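Local coordinates for reducing-end xylose-releasing exo-oligoxylanase Rex8A (Paenibacillus barcinonensis, PDB 6SUD), which hydrolyses xylooligosaccharides, linear or branched, from their reducing ends, releasing xylose during the breakdown of xylan, at residues A[68-72]-A[359-363]; A[31-36]-A[366-371]. The protein carries 1 engineered substitution. All coordinates share one frame; numbering follows the deposited sequence.

Contact 1: A[68-72]-A[359-363]; sequences RSEGM and RYYDN. With XYP (beta-D-xylopyranose), chain J; XYP (beta-D-xylopyranose), chain K.
Tyr360 reaches across to Glu70 and Gly71 at the sugar-binding end of two helices of the (α/α)6 barrel expected for glycoside hydrolase family 8. Glu70, the probable proton donor, lies two residues beyond Arg68, which occupies the N-cap position of helix 69-81. The tight part gathers round the Tyr360 hydroxyl. Tyr360 OH donates to Glu70 OE1 over 2.7 Å, arriving on the anti side of the carboxylate and 24° out of its plane, while OE1 lies at the edge of the tyrosine ring. The same hydroxyl presses to 3.0 Å from Gly71 CA, an approach possible because no side chain stands there. Glu70 OE1 accepts a second hydrogen bond, from O3 of the chain J xylose (2.7 Å), and OE2 accepts one from O4 of that sugar (2.8 Å), so three bonds fix the carboxylate's rotation. Its chain runs out extended from a CG anti to the backbone N (chi1 166°), carrying the acid to the sugars. Contact is looser on the Tyr361 side: Tyr361 CE1 stays 3.8 Å from Glu70 OE2, the chain J sugar lies over one ring face, and the hydroxyl is bonded away to the Ser264 carbonyl. Arg68 NE is held by salt bridges to Asp61 and Asp66, leaving Arg68 NH1 to donate to O3 of the chain J xylose, 3.2 Å away and bent to 142°.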
loop_
_atom_site.group_PDB
_atom_site.type_symbol
_atom_site.label_atom_id
_atom_site.label_comp_id
_atom_site.label_asym_id
_atom_site.label_seq_id
_atom_site.Cartn_x
_atom_site.Cartn_y
_atom_site.Cartn_z
ATOM N N ARG A 68 -2.197 -13.513 -1.224
ATOM C CA ARG A 68 -1.059 -12.856 -0.528
ATOM C C ARG A 68 -1.608 -11.926 0.545
ATOM O O ARG A 68 -2.683 -11.344 0.320
ATOM C CB ARG A 68 -0.196 -12.124 -1.554
ATOM C CG ARG A 68 0.390 -13.077 -2.581
ATOM C CD ARG A 68 1.254 -12.463 -3.649
ATOM N NE ARG A 68 1.934 -13.581 -4.274
ATOM C CZ ARG A 68 3.130 -13.547 -4.829
ATOM N NH1 ARG A 68 3.806 -12.410 -4.892
ATOM N NH2 ARG A 68 3.654 -14.666 -5.295
ATOM N N SER A 69 -0.906 -11.797 1.673
ATOM C CA SER A 69 -1.343 -10.894 2.758
ATOM C C SER A 69 -1.381 -9.461 2.214
ATOM O O SER A 69 -2.236 -8.687 2.655
ATOM C CB SER A 69 -0.491 -11.038 3.983
ATOM O OG SER A 69 0.862 -10.746 3.700
ATOM N N GLU A 70 -0.500 -9.131 1.264
ATOM C CA GLU A 70 -0.540 -7.836 0.529
ATOM C C GLU A 70 -1.959 -7.620 -0.031
ATOM O O GLU A 70 -2.591 -6.583 0.272
ATOM C CB GLU A 70 0.531 -7.876 -0.562
ATOM C CG GLU A 70 0.427 -6.791 -1.632
ATOM C CD GLU A 70 1.255 -7.120 -2.865
ATOM O OE1 GLU A 70 0.891 -8.093 -3.572
ATOM O OE2 GLU A 70 2.314 -6.456 -3.079
ATOM N N GLY A 71 -2.433 -8.555 -0.859
ATOM C CA GLY A 71 -3.708 -8.394 -1.585
ATOM C C GLY A 71 -4.908 -8.428 -0.656
ATOM O O GLY A 71 -5.843 -7.646 -0.877
ATOM N N MET A 72 -4.880 -9.301 0.345
ATOM C CA MET A 72 -5.957 -9.399 1.369
ATOM C C MET A 72 -6.074 -8.046 2.087
ATOM O O MET A 72 -7.188 -7.503 2.181
ATOM C CB MET A 72 -5.671 -10.518 2.372
ATOM C CG MET A 72 -5.699 -11.915 1.773
ATOM S SD MET A 72 -7.271 -12.359 0.965
ATOM C CE MET A 72 -8.392 -12.336 2.358
ATOM N N ARG A 359 -3.055 -9.159 -14.040
ATOM C CA ARG A 359 -3.848 -7.929 -13.784
ATOM C C ARG A 359 -3.838 -7.522 -12.313
ATOM O O ARG A 359 -4.057 -6.324 -12.051
ATOM C CB ARG A 359 -5.302 -8.124 -14.214
ATOM C CG ARG A 359 -6.028 -9.242 -13.480
ATOM C CD ARG A 359 -7.446 -9.364 -13.994
ATOM N NE ARG A 359 -8.227 -10.377 -13.314
ATOM C CZ ARG A 359 -8.220 -11.679 -13.610
ATOM N NH1 ARG A 359 -7.446 -12.152 -14.574
ATOM N NH2 ARG A 359 -8.989 -12.508 -12.922
ATOM N N TYR A 360 -3.627 -8.467 -11.399
ATOM C CA TYR A 360 -3.832 -8.261 -9.945
ATOM C C TYR A 360 -3.098 -6.999 -9.476
ATOM O O TYR A 360 -3.749 -6.084 -8.942
ATOM C CB TYR A 360 -3.398 -9.500 -9.165
ATOM C CG TYR A 360 -2.978 -9.259 -7.737
ATOM C CD1 TYR A 360 -3.911 -9.067 -6.734
ATOM C CD2 TYR A 360 -1.639 -9.263 -7.386
ATOM C CE1 TYR A 360 -3.519 -8.848 -5.422
ATOM C CE2 TYR A 360 -1.227 -9.071 -6.080
ATOM C CZ TYR A 360 -2.173 -8.871 -5.092
ATOM O OH TYR A 360 -1.749 -8.694 -3.806
ATOM N N TYR A 361 -1.778 -6.949 -9.649
ATOM C CA TYR A 361 -0.953 -5.874 -9.038
ATOM C C TYR A 361 -1.301 -4.511 -9.664
ATOM O O TYR A 361 -1.514 -3.495 -8.961
ATOM C CB TYR A 361 0.529 -6.212 -9.162
ATOM C CG TYR A 361 1.408 -5.284 -8.368
ATOM C CD1 TYR A 361 1.337 -5.248 -6.982
ATOM C CD2 TYR A 361 2.329 -4.473 -8.998
ATOM C CE1 TYR A 361 2.144 -4.394 -6.250
ATOM C CE2 TYR A 361 3.143 -3.615 -8.282
ATOM C CZ TYR A 361 3.050 -3.576 -6.902
ATOM O OH TYR A 361 3.883 -2.743 -6.214
ATOM N N ASP A 362 -1.382 -4.466 -10.983
ATOM C CA ASP A 362 -1.750 -3.223 -11.709
ATOM C C ASP A 362 -3.071 -2.677 -11.153
ATOM O O ASP A 362 -3.188 -1.473 -10.935
ATOM C CB ASP A 362 -1.907 -3.495 -13.205
ATOM C CG ASP A 362 -0.627 -3.946 -13.881
ATOM O OD1 ASP A 362 -0.372 -5.157 -13.901
ATOM O OD2 ASP A 362 0.115 -3.074 -14.376
ATOM N N ASN A 363 -4.067 -3.557 -11.011
ATOM C CA ASN A 363 -5.466 -3.172 -10.691
ATOM C C ASN A 363 -5.574 -2.732 -9.224
ATOM O O ASN A 363 -6.402 -1.845 -8.937
ATOM C CB ASN A 363 -6.422 -4.305 -11.046
ATOM C CG ASN A 363 -6.635 -4.394 -12.543
ATOM O OD1 ASN A 363 -6.079 -3.598 -13.298
ATOM N ND2 ASN A 363 -7.459 -5.330 -12.979
HETATM O O1 XYP J . 3.888 -9.328 -9.752
HETATM C C1 XYP J . 3.866 -8.563 -8.540
HETATM C C2 XYP J . 3.262 -9.440 -7.446
HETATM C C3 XYP J . 3.188 -8.623 -6.185
HETATM C C4 XYP J . 4.577 -8.185 -5.778
HETATM C C5 XYP J . 5.263 -7.447 -6.919
HETATM O O2 XYP J . 1.936 -9.921 -7.747
HETATM O O3 XYP J . 2.596 -9.407 -5.149
HETATM O O4 XYP J . 4.421 -7.355 -4.622
HETATM O O5 XYP J . 5.206 -8.205 -8.141
HETATM O O1 XYP K . 5.638 -10.486 -3.808
HETATM C C1 XYP K . 5.425 -9.881 -2.513
HETATM C C2 XYP K . 5.421 -8.350 -2.540
HETATM C C3 XYP K . 5.318 -7.758 -1.139
HETATM C C4 XYP K . 4.538 -8.712 -0.242
HETATM C C5 XYP K . 3.527 -9.478 -1.088
HETATM O O2 XYP K . 6.570 -7.833 -3.222
HETATM O O3 XYP K . 4.704 -6.464 -1.258
HETATM O O4 XYP K . 5.448 -9.631 0.368
HETATM O O5 XYP K . 4.157 -10.334 -2.039
#

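Contact 2: A[31-36]-A[366-371]; sequences RLEQTW and YFFTML. With EDO (1,2-ethanediol), chain C.
Helices 31-36 and 366-371 run nearly antiparallel, at 158°, with axes 10.2 Å apart, and their backbones face each other at Leu32 with Met370 and at Thr35 with Phe367. The Leu32 and Met370 side chains lie alongside each other, pointing opposite ways, with Leu32 CD1 3.7 Å from Met370 CG. Both Leu32 methyls also touch Leu371 CD2, and Leu32 CD1 also comes to 4.0 Å from Phe367 CE1. One turn along, Thr35 turns its methyl towards that ring: CG2 is anti to the backbone N and meets Phe367 CD1 at 3.5 Å, in the plane of the ring and at its edge, while the edge of Tyr366 comes up to the same methyl. This pairs helix 25-41, near the N-terminus, with helix 359-373, the last of the chain, so helices from near the two ends of the chain pack side by side, consistent with closure of the (α/α)6 barrel of family 8. Thr35 OG1 swings back and donates to Arg31 O (2.8 Å), which also accepts the Thr35 amide from the opposite face of its carbonyl plane. A water then ties the polar rim together: it accepts from Arg31 NE and donates to Thr35 OG1 (2.6 Å) and to Tyr366 OH. Tyr366 OH is further bonded to the Thr351 carbonyl, as Arg31 NH2 is to that of Trp349. Bent at chi2 (66°), the Arg31 chain brings its guanidinium across the end of Met370, whose CE sits 3.6 Å above the guanidinium plane, off its centre.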
loop_
_atom_site.group_PDB
_atom_site.type_symbol
_atom_site.label_atom_id
_atom_site.label_comp_id
_atom_site.label_asym_id
_atom_site.label_seq_id
_atom_site.Cartn_x
_atom_site.Cartn_y
_atom_site.Cartn_z
ATOM N N ARG A 31 -17.486 6.680 -12.113
ATOM C CA ARG A 31 -16.230 6.023 -12.568
ATOM C C ARG A 31 -15.649 5.233 -11.391
ATOM O O ARG A 31 -15.215 4.093 -11.610
ATOM C CB ARG A 31 -15.239 7.052 -13.121
ATOM C CG ARG A 31 -13.940 6.452 -13.640
ATOM C CD ARG A 31 -14.113 5.562 -14.861
ATOM N NE ARG A 31 -12.804 5.054 -15.266
ATOM C CZ ARG A 31 -11.919 5.732 -15.995
ATOM N NH1 ARG A 31 -10.754 5.177 -16.285
ATOM N NH2 ARG A 31 -12.191 6.961 -16.424
ATOM N N LEU A 32 -15.679 5.819 -10.191
ATOM C CA LEU A 32 -15.117 5.173 -8.985
ATOM C C LEU A 32 -15.979 3.951 -8.669
ATOM O O LEU A 32 -15.428 2.853 -8.491
ATOM C CB LEU A 32 -15.088 6.146 -7.803
ATOM C CG LEU A 32 -14.585 5.498 -6.514
ATOM C CD1 LEU A 32 -13.209 4.883 -6.725
ATOM C CD2 LEU A 32 -14.556 6.471 -5.359
ATOM N N GLU A 33 -17.297 4.130 -8.670
ATOM C CA GLU A 33 -18.237 3.023 -8.390
ATOM C C GLU A 33 -18.025 1.902 -9.411
ATOM O O GLU A 33 -18.056 0.750 -8.990
ATOM C CB GLU A 33 -19.666 3.551 -8.356
ATOM C CG GLU A 33 -20.705 2.498 -8.675
ATOM C CD GLU A 33 -20.802 1.406 -7.624
ATOM O OE1 GLU A 33 -21.650 0.509 -7.772
ATOM O OE2 GLU A 33 -20.026 1.448 -6.658
ATOM N N GLN A 34 -17.842 2.230 -10.694
ATOM C CA GLN A 34 -17.684 1.200 -11.750
ATOM C C GLN A 34 -16.330 0.503 -11.603
ATOM O O GLN A 34 -16.247 -0.708 -11.924
ATOM C CB GLN A 34 -17.808 1.758 -13.166
ATOM C CG GLN A 34 -17.967 0.640 -14.185
ATOM C CD GLN A 34 -18.956 -0.410 -13.731
ATOM O OE1 GLN A 34 -18.600 -1.563 -13.505
ATOM N NE2 GLN A 34 -20.210 -0.020 -13.560
ATOM N N THR A 35 -15.304 1.199 -11.107
ATOM C CA THR A 35 -13.991 0.536 -10.916
ATOM C C THR A 35 -14.169 -0.533 -9.834
ATOM O O THR A 35 -13.733 -1.686 -10.033
ATOM C CB THR A 35 -12.884 1.531 -10.559
ATOM O OG1 THR A 35 -12.843 2.531 -11.576
ATOM C CG2 THR A 35 -11.548 0.839 -10.393
ATOM N N TRP A 36 -14.830 -0.157 -8.741
ATOM C CA TRP A 36 -15.175 -1.095 -7.645
ATOM C C TRP A 36 -15.895 -2.322 -8.211
ATOM O O TRP A 36 -15.480 -3.436 -7.923
ATOM C CB TRP A 36 -16.034 -0.424 -6.570
ATOM C CG TRP A 36 -16.605 -1.433 -5.620
ATOM C CD1 TRP A 36 -17.805 -2.069 -5.755
ATOM C CD2 TRP A 36 -15.975 -2.022 -4.459
ATOM N NE1 TRP A 36 -17.981 -2.981 -4.754
ATOM C CE2 TRP A 36 -16.874 -2.987 -3.953
ATOM C CE3 TRP A 36 -14.749 -1.853 -3.807
ATOM C CZ2 TRP A 36 -16.599 -3.746 -2.817
ATOM C CZ3 TRP A 36 -14.484 -2.596 -2.679
ATOM C CH2 TRP A 36 -15.395 -3.528 -2.190
ATOM N N TYR A 366 -4.021 0.782 -9.382
ATOM C CA TYR A 366 -5.060 1.531 -10.146
ATOM C C TYR A 366 -6.165 1.992 -9.189
ATOM O O TYR A 366 -6.474 3.204 -9.137
ATOM C CB TYR A 366 -5.648 0.665 -11.265
ATOM C CG TYR A 366 -6.618 1.333 -12.214
ATOM C CD1 TYR A 366 -7.956 1.501 -11.888
ATOM C CD2 TYR A 366 -6.206 1.762 -13.462
ATOM C CE1 TYR A 366 -8.854 2.091 -12.764
ATOM C CE2 TYR A 366 -7.087 2.349 -14.353
ATOM C CZ TYR A 366 -8.418 2.512 -14.009
ATOM O OH TYR A 366 -9.296 3.080 -14.886
ATOM N N PHE A 367 -6.750 1.073 -8.432
ATOM C CA PHE A 367 -7.905 1.412 -7.563
ATOM C C PHE A 367 -7.513 2.451 -6.512
ATOM O O PHE A 367 -8.289 3.401 -6.268
ATOM C CB PHE A 367 -8.515 0.185 -6.897
ATOM C CG PHE A 367 -9.800 0.553 -6.212
ATOM C CD1 PHE A 367 -10.967 0.687 -6.936
ATOM C CD2 PHE A 367 -9.825 0.860 -4.869
ATOM C CE1 PHE A 367 -12.146 1.082 -6.326
ATOM C CE2 PHE A 367 -11.012 1.223 -4.251
ATOM C CZ PHE A 367 -12.168 1.333 -4.983
ATOM N N PHE A 368 -6.348 2.295 -5.884
ATOM C CA PHE A 368 -5.892 3.255 -4.851
ATOM C C PHE A 368 -5.712 4.632 -5.481
ATOM O O PHE A 368 -6.080 5.636 -4.836
ATOM C CB PHE A 368 -4.619 2.792 -4.161
ATOM C CG PHE A 368 -4.816 1.593 -3.269
ATOM C CD1 PHE A 368 -5.760 1.596 -2.249
ATOM C CD2 PHE A 368 -4.006 0.481 -3.413
ATOM C CE1 PHE A 368 -5.909 0.498 -1.415
ATOM C CE2 PHE A 368 -4.139 -0.606 -2.563
ATOM C CZ PHE A 368 -5.103 -0.601 -1.581
ATOM N N THR A 369 -5.237 4.686 -6.724
ATOM C CA THR A 369 -5.119 5.976 -7.454
ATOM C C THR A 369 -6.519 6.538 -7.767
ATOM O O THR A 369 -6.695 7.761 -7.684
ATOM C CB THR A 369 -4.252 5.863 -8.710
ATOM O OG1 THR A 369 -2.954 5.450 -8.287
ATOM C CG2 THR A 369 -4.142 7.181 -9.446
ATOM N N MET A 370 -7.479 5.703 -8.152
ATOM C CA MET A 370 -8.846 6.181 -8.500
ATOM C C MET A 370 -9.488 6.773 -7.241
ATOM O O MET A 370 -10.093 7.882 -7.306
ATOM C CB MET A 370 -9.698 5.042 -9.074
ATOM C CG MET A 370 -11.041 5.478 -9.644
ATOM S SD MET A 370 -10.912 6.610 -11.046
ATOM C CE MET A 370 -10.324 5.490 -12.309
ATOM N N LEU A 371 -9.329 6.079 -6.115
ATOM C CA LEU A 371 -9.758 6.606 -4.792
ATOM C C LEU A 371 -9.109 7.967 -4.538
ATOM O O LEU A 371 -9.831 8.923 -4.286
ATOM C CB LEU A 371 -9.342 5.617 -3.705
ATOM C CG LEU A 371 -10.310 4.478 -3.425
ATOM C CD1 LEU A 371 -9.780 3.622 -2.283
ATOM C CD2 LEU A 371 -11.692 5.004 -3.092
HETATM C C1 EDO C . -21.399 -4.411 -2.109
HETATM O O1 EDO C . -21.714 -5.708 -2.591
HETATM C C2 EDO C . -20.320 -3.902 -2.887
HETATM O O2 EDO C . -20.650 -3.947 -4.260
HETATM O O HOH W 1 -12.339 2.437 -14.162
#

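How the contacts relate
Helix 359-373 serves both contacts: its first turn faces the bound sugars in contact 1, and its later turns pack against helix 25-41 in contact 2. Their centres are 15 Å apart. Both are buried, but contact 1 lies closer to the centre of the chain, whereas Arg31 of contact 2 is partly exposed. Chemistry follows place: a small interface of 177 Å² centred on a tyrosine-carboxylate bond, with the xyloses bound beside it, against 412 Å² of mostly apolar packing away from the catalytic site. Helix 69-81 links them too, supplying Glu70 to contact 1 and, further along, Met78 beside Phe367 of contact 2.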